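PDB 2IVF: ethylbenzene dehydrogenase alpha-subunit from Aromatoleum aromaticum, which is a molybdenum-containing subunit of the molybdopterin oxidoreductase family, carrying two guanine dinucleotide pterin cofactors and an iron/sulfur cluster. Local coordinates for residues D349-E361 against K368-A381. Residues are numbered along the deposited sequence; the frame is centred on the assembly and turned at random.
Sequences DGGEAKQFYFFDE and KASRGTLKLDFMPA
The ring of Phe358 is clamped between Ala369 and Pro380. Pro380 CG sits over the centre of one face, 3.7 Å from the Phe358 ring centroid. Ala369 CB lies over the opposite face, displaced toward the rim, 3.5 Å from the Phe358 ring centroid; both are CH-pi contacts. Leu376 CD2 touches Phe358 CE2 at 3.8 Å, and the Phe378 ring stands obliquely, its plane at 77° to that of Phe358. Asp360 OD2 lies over one face of the Phe378 ring, toward its rim, with carboxylate and ring planes 20° apart; it also forms a salt bridge with Arg367. The contact belongs to the beta hairpin of strands 356-360 and 365-369, at the periphery of the chain. After the second strand the chain loops out and returns, and Ala381 N donates a hydrogen bond to Phe359 O (2.7 Å). At the other end, Gln355 has CG anti to its backbone N (chi1 174°), then bends at chi2. Gln355 NE2 donates a hydrogen bond to Phe356 O (3.0 Å), on a lone pair in the carbonyl plane. Gln355 NE2 also lies 2.5 Å from Ala369 O, above that carbonyl's plane; this is too short for an ordinary bond, and its details are doubtful. Ala369 N also donates a hydrogen bond to Phe356 O (2.9 Å), which therefore has two donors. The extended Lys368 chain runs alongside Tyr357, with Lys368 CG 3.6 Å from Tyr357 CE1. A water lies between Lys368 NZ and Asp349 OD1. Arg371 bends at chi3. Glu352 OE1 lies well out of its guanidinium plane, a long salt bridge of charges only; Arg371 NH1 also forms a salt bridge with Asp521.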
loop_
_atom_site.group_PDB
_atom_site.type_symbol
_atom_site.label_atom_id
_atom_site.label_comp_id
_atom_site.label_asym_id
_atom_site.label_seq_id
_atom_site.Cartn_x
_atom_site.Cartn_y
_atom_site.Cartn_z
ATOM N N ASP A 349 58.119 0.239 10.993
ATOM C CA ASP A 349 59.127 1.134 11.606
ATOM C C ASP A 349 58.746 1.697 12.983
ATOM O O ASP A 349 59.323 2.677 13.439
ATOM C CB ASP A 349 59.484 2.274 10.642
ATOM C CG ASP A 349 58.283 3.069 10.187
ATOM O OD1 ASP A 349 57.277 3.168 10.925
ATOM O OD2 ASP A 349 58.345 3.615 9.068
ATOM N N GLY A 350 57.783 1.073 13.646
ATOM C CA GLY A 350 57.324 1.540 14.950
ATOM C C GLY A 350 56.516 2.820 14.921
ATOM O O GLY A 350 56.490 3.536 15.905
ATOM N N GLY A 351 55.838 3.098 13.809
ATOM C CA GLY A 351 54.925 4.228 13.725
ATOM C C GLY A 351 53.498 3.863 14.124
ATOM O O GLY A 351 53.252 2.981 14.954
ATOM N N GLU A 352 52.542 4.526 13.493
ATOM C CA GLU A 352 51.143 4.348 13.854
ATOM C C GLU A 352 50.592 2.986 13.446
ATOM O O GLU A 352 50.917 2.442 12.390
ATOM C CB GLU A 352 50.283 5.437 13.236
ATOM C CG GLU A 352 50.650 6.834 13.696
ATOM C CD GLU A 352 49.876 7.887 12.924
ATOM O OE1 GLU A 352 48.928 7.508 12.209
ATOM O OE2 GLU A 352 50.240 9.084 13.015
ATOM N N ALA A 353 49.730 2.472 14.307
ATOM C CA ALA A 353 49.101 1.184 14.139
ATOM C C ALA A 353 48.107 1.195 12.993
ATOM O O ALA A 353 47.827 0.148 12.419
ATOM C CB ALA A 353 48.387 0.796 15.444
ATOM N N LYS A 354 47.560 2.374 12.695
ATOM C CA LYS A 354 46.549 2.526 11.677
ATOM C C LYS A 354 47.107 3.252 10.453
ATOM O O LYS A 354 46.351 3.738 9.638
ATOM C CB LYS A 354 45.328 3.231 12.272
ATOM C CG LYS A 354 44.640 2.369 13.359
ATOM C CD LYS A 354 43.151 2.466 13.338
ATOM C CE LYS A 354 42.635 3.768 13.914
ATOM N NZ LYS A 354 41.161 3.854 13.748
ATOM N N GLN A 355 48.437 3.326 10.337
ATOM C CA GLN A 355 49.059 3.787 9.111
ATOM C C GLN A 355 49.297 2.563 8.231
ATOM O O GLN A 355 50.013 1.628 8.601
ATOM C CB GLN A 355 50.356 4.535 9.389
ATOM C CG GLN A 355 51.149 4.941 8.129
ATOM C CD GLN A 355 50.390 5.913 7.226
ATOM O OE1 GLN A 355 50.195 7.071 7.581
ATOM N NE2 GLN A 355 49.982 5.451 6.060
ATOM N N PHE A 356 48.701 2.574 7.056
ATOM C CA PHE A 356 48.746 1.402 6.187
ATOM C C PHE A 356 49.520 1.685 4.913
ATOM O O PHE A 356 50.024 2.812 4.723
ATOM C CB PHE A 356 47.348 0.885 5.926
ATOM C CG PHE A 356 46.583 0.582 7.167
ATOM C CD1 PHE A 356 47.096 -0.255 8.138
ATOM C CD2 PHE A 356 45.334 1.116 7.365
ATOM C CE1 PHE A 356 46.384 -0.531 9.268
ATOM C CE2 PHE A 356 44.620 0.831 8.505
ATOM C CZ PHE A 356 45.142 0.003 9.447
ATOM N N TYR A 357 49.664 0.654 4.071
ATOM C CA TYR A 357 50.560 0.725 2.932
ATOM C C TYR A 357 49.978 0.298 1.608
ATOM O O TYR A 357 49.191 -0.654 1.530
ATOM C CB TYR A 357 51.785 -0.128 3.187
ATOM C CG TYR A 357 52.679 0.419 4.269
ATOM C CD1 TYR A 357 53.739 1.258 3.952
ATOM C CD2 TYR A 357 52.439 0.130 5.602
ATOM C CE1 TYR A 357 54.516 1.777 4.899
ATOM C CE2 TYR A 357 53.228 0.639 6.569
ATOM C CZ TYR A 357 54.280 1.457 6.216
ATOM O OH TYR A 357 55.112 1.965 7.173
ATOM N N PHE A 358 50.385 1.035 0.576
ATOM C CA PHE A 358 50.316 0.597 -0.807
ATOM C C PHE A 358 51.648 -0.051 -1.178
ATOM O O PHE A 358 52.650 0.077 -0.459
ATOM C CB PHE A 358 50.148 1.778 -1.761
ATOM C CG PHE A 358 48.890 2.579 -1.572
ATOM C CD1 PHE A 358 47.663 1.990 -1.553
ATOM C CD2 PHE A 358 48.951 3.960 -1.473
ATOM C CE1 PHE A 358 46.506 2.755 -1.428
ATOM C CE2 PHE A 358 47.797 4.725 -1.346
ATOM C CZ PHE A 358 46.575 4.120 -1.330
ATOM N N PHE A 359 51.666 -0.733 -2.311
ATOM C CA PHE A 359 52.936 -1.089 -2.904
ATOM C C PHE A 359 53.086 -0.263 -4.164
ATOM O O PHE A 359 52.152 -0.186 -4.971
ATOM C CB PHE A 359 53.054 -2.572 -3.224
ATOM C CG PHE A 359 54.468 -2.998 -3.492
ATOM C CD1 PHE A 359 54.999 -2.931 -4.773
ATOM C CD2 PHE A 359 55.284 -3.388 -2.453
ATOM C CE1 PHE A 359 56.309 -3.289 -5.030
ATOM C CE2 PHE A 359 56.616 -3.744 -2.698
ATOM C CZ PHE A 359 57.119 -3.695 -3.998
ATOM N N ASP A 360 54.265 0.349 -4.312
ATOM C CA ASP A 360 54.622 1.092 -5.512
ATOM C C ASP A 360 55.572 0.239 -6.323
ATOM O O ASP A 360 56.727 0.059 -5.938
ATOM C CB ASP A 360 55.282 2.428 -5.163
ATOM C CG ASP A 360 55.511 3.300 -6.386
ATOM O OD1 ASP A 360 55.359 2.795 -7.517
ATOM O OD2 ASP A 360 55.838 4.496 -6.223
ATOM N N GLU A 361 55.064 -0.293 -7.431
ATOM C CA GLU A 361 55.788 -1.248 -8.251
ATOM C C GLU A 361 56.962 -0.563 -8.938
ATOM O O GLU A 361 58.067 -1.111 -8.962
ATOM C CB GLU A 361 54.863 -1.902 -9.283
ATOM C CG GLU A 361 53.844 -2.878 -8.660
ATOM C CD GLU A 361 52.609 -3.167 -9.547
ATOM O OE1 GLU A 361 51.770 -2.244 -9.786
ATOM O OE2 GLU A 361 52.457 -4.343 -9.966
ATOM N N LYS A 368 53.534 4.498 2.213
ATOM C CA LYS A 368 52.443 4.817 3.110
ATOM C C LYS A 368 51.263 5.309 2.312
ATOM O O LYS A 368 51.414 6.150 1.426
ATOM C CB LYS A 368 52.870 5.860 4.137
ATOM C CG LYS A 368 53.742 5.278 5.227
ATOM C CD LYS A 368 54.139 6.296 6.284
ATOM C CE LYS A 368 55.241 5.747 7.160
ATOM N NZ LYS A 368 55.465 6.586 8.356
ATOM N N ALA A 369 50.110 4.715 2.588
ATOM C CA ALA A 369 48.831 5.190 2.079
ATOM C C ALA A 369 48.346 6.299 3.033
ATOM O O ALA A 369 48.301 6.111 4.267
ATOM C CB ALA A 369 47.824 4.044 2.014
ATOM N N SER A 370 48.013 7.461 2.470
ATOM C CA SER A 370 47.658 8.601 3.299
ATOM C C SER A 370 46.368 8.335 4.054
ATOM O O SER A 370 45.390 7.855 3.483
ATOM C CB SER A 370 47.546 9.875 2.474
ATOM O OG SER A 370 46.832 10.884 3.175
ATOM N N ARG A 371 46.387 8.675 5.339
ATOM C CA ARG A 371 45.206 8.661 6.185
ATOM C C ARG A 371 44.335 9.902 6.022
ATOM O O ARG A 371 43.225 9.928 6.530
ATOM C CB ARG A 371 45.597 8.571 7.651
ATOM C CG ARG A 371 46.455 7.356 7.988
ATOM C CD ARG A 371 46.551 7.131 9.470
ATOM N NE ARG A 371 45.261 6.798 10.064
ATOM C CZ ARG A 371 44.658 7.494 11.025
ATOM N NH1 ARG A 371 45.217 8.578 11.539
ATOM N NH2 ARG A 371 43.488 7.087 11.482
ATOM N N GLY A 372 44.837 10.922 5.327
ATOM C CA GLY A 372 44.187 12.231 5.305
ATOM C C GLY A 372 43.484 12.565 4.015
ATOM O O GLY A 372 42.593 13.422 3.995
ATOM N N THR A 373 43.860 11.903 2.932
ATOM C CA THR A 373 43.188 12.101 1.660
ATOM C C THR A 373 43.225 10.797 0.847
ATOM O O THR A 373 44.095 9.946 1.051
ATOM C CB THR A 373 43.864 13.235 0.823
ATOM O OG1 THR A 373 43.129 13.441 -0.380
ATOM C CG2 THR A 373 45.268 12.877 0.442
ATOM N N LEU A 374 42.290 10.665 -0.071
ATOM C CA LEU A 374 42.266 9.526 -0.969
ATOM C C LEU A 374 43.003 9.832 -2.261
ATOM O O LEU A 374 43.159 8.970 -3.110
ATOM C CB LEU A 374 40.827 9.145 -1.313
ATOM C CG LEU A 374 39.876 8.786 -0.171
ATOM C CD1 LEU A 374 38.465 8.600 -0.740
ATOM C CD2 LEU A 374 40.338 7.535 0.575
ATOM N N LYS A 375 43.445 11.074 -2.415
ATOM C CA LYS A 375 44.076 11.502 -3.632
ATOM C C LYS A 375 45.393 10.741 -3.805
ATOM O O LYS A 375 46.179 10.621 -2.855
ATOM C CB LYS A 375 44.290 13.014 -3.574
ATOM C CG LYS A 375 44.781 13.606 -4.861
ATOM C CD LYS A 375 44.935 15.107 -4.759
ATOM C CE LYS A 375 45.466 15.658 -6.074
ATOM N NZ LYS A 375 44.417 15.440 -7.086
ATOM N N LEU A 376 45.627 10.246 -5.012
ATOM C CA LEU A 376 46.790 9.450 -5.316
ATOM C C LEU A 376 47.768 10.279 -6.131
ATOM O O LEU A 376 47.371 11.019 -7.036
ATOM C CB LEU A 376 46.389 8.216 -6.141
ATOM C CG LEU A 376 45.515 7.152 -5.469
ATOM C CD1 LEU A 376 45.167 6.059 -6.453
ATOM C CD2 LEU A 376 46.159 6.553 -4.228
ATOM N N ASP A 377 49.041 10.116 -5.838
ATOM C CA ASP A 377 50.073 10.735 -6.663
ATOM C C ASP A 377 50.869 9.667 -7.428
ATOM O O ASP A 377 51.886 9.974 -8.038
ATOM C CB ASP A 377 50.935 11.679 -5.834
ATOM C CG ASP A 377 51.665 10.993 -4.711
ATOM O OD1 ASP A 377 51.569 9.763 -4.576
ATOM O OD2 ASP A 377 52.362 11.703 -3.954
ATOM N N PHE A 378 50.381 8.426 -7.388
ATOM C CA PHE A 378 50.918 7.328 -8.189
ATOM C C PHE A 378 49.900 6.213 -8.182
ATOM O O PHE A 378 48.991 6.238 -7.373
ATOM C CB PHE A 378 52.227 6.821 -7.595
ATOM C CG PHE A 378 52.045 5.928 -6.415
ATOM C CD1 PHE A 378 51.805 6.450 -5.173
ATOM C CD2 PHE A 378 52.111 4.565 -6.548
ATOM C CE1 PHE A 378 51.623 5.627 -4.082
ATOM C CE2 PHE A 378 51.945 3.744 -5.460
ATOM C CZ PHE A 378 51.699 4.271 -4.232
ATOM N N MET A 379 50.050 5.218 -9.043
ATOM C CA MET A 379 49.122 4.093 -9.059
ATOM C C MET A 379 49.625 2.961 -8.171
ATOM O O MET A 379 50.625 2.332 -8.483
ATOM C CB MET A 379 48.929 3.560 -10.470
ATOM C CG MET A 379 47.750 4.158 -11.205
ATOM S SD MET A 379 46.174 3.494 -10.631
ATOM C CE MET A 379 45.275 3.404 -12.190
ATOM N N PRO A 380 48.909 2.673 -7.071
ATOM C CA PRO A 380 49.281 1.540 -6.226
ATOM C C PRO A 380 49.186 0.220 -6.967
ATOM O O PRO A 380 48.376 0.088 -7.876
ATOM C CB PRO A 380 48.241 1.578 -5.095
ATOM C CG PRO A 380 47.640 2.930 -5.151
ATOM C CD PRO A 380 47.746 3.401 -6.548
ATOM N N ALA A 381 49.978 -0.756 -6.548
ATOM C CA ALA A 381 49.845 -2.136 -7.028
ATOM C C ALA A 381 48.483 -2.674 -6.645
ATOM O O ALA A 381 47.937 -2.302 -5.598
ATOM C CB ALA A 381 50.940 -3.040 -6.414
HETATM O O HOH W 1 56.232 5.733 10.523
HETATM O O HOH W 2 43.817 4.281 8.961
HETATM O O HOH W 3 41.177 5.397 10.784
HETATM O O HOH W 4 49.069 9.458 6.617
HETATM O O HOH W 5 47.075 4.206 5.772
HETATM O O HOH W 6 49.146 -1.373 -3.509
#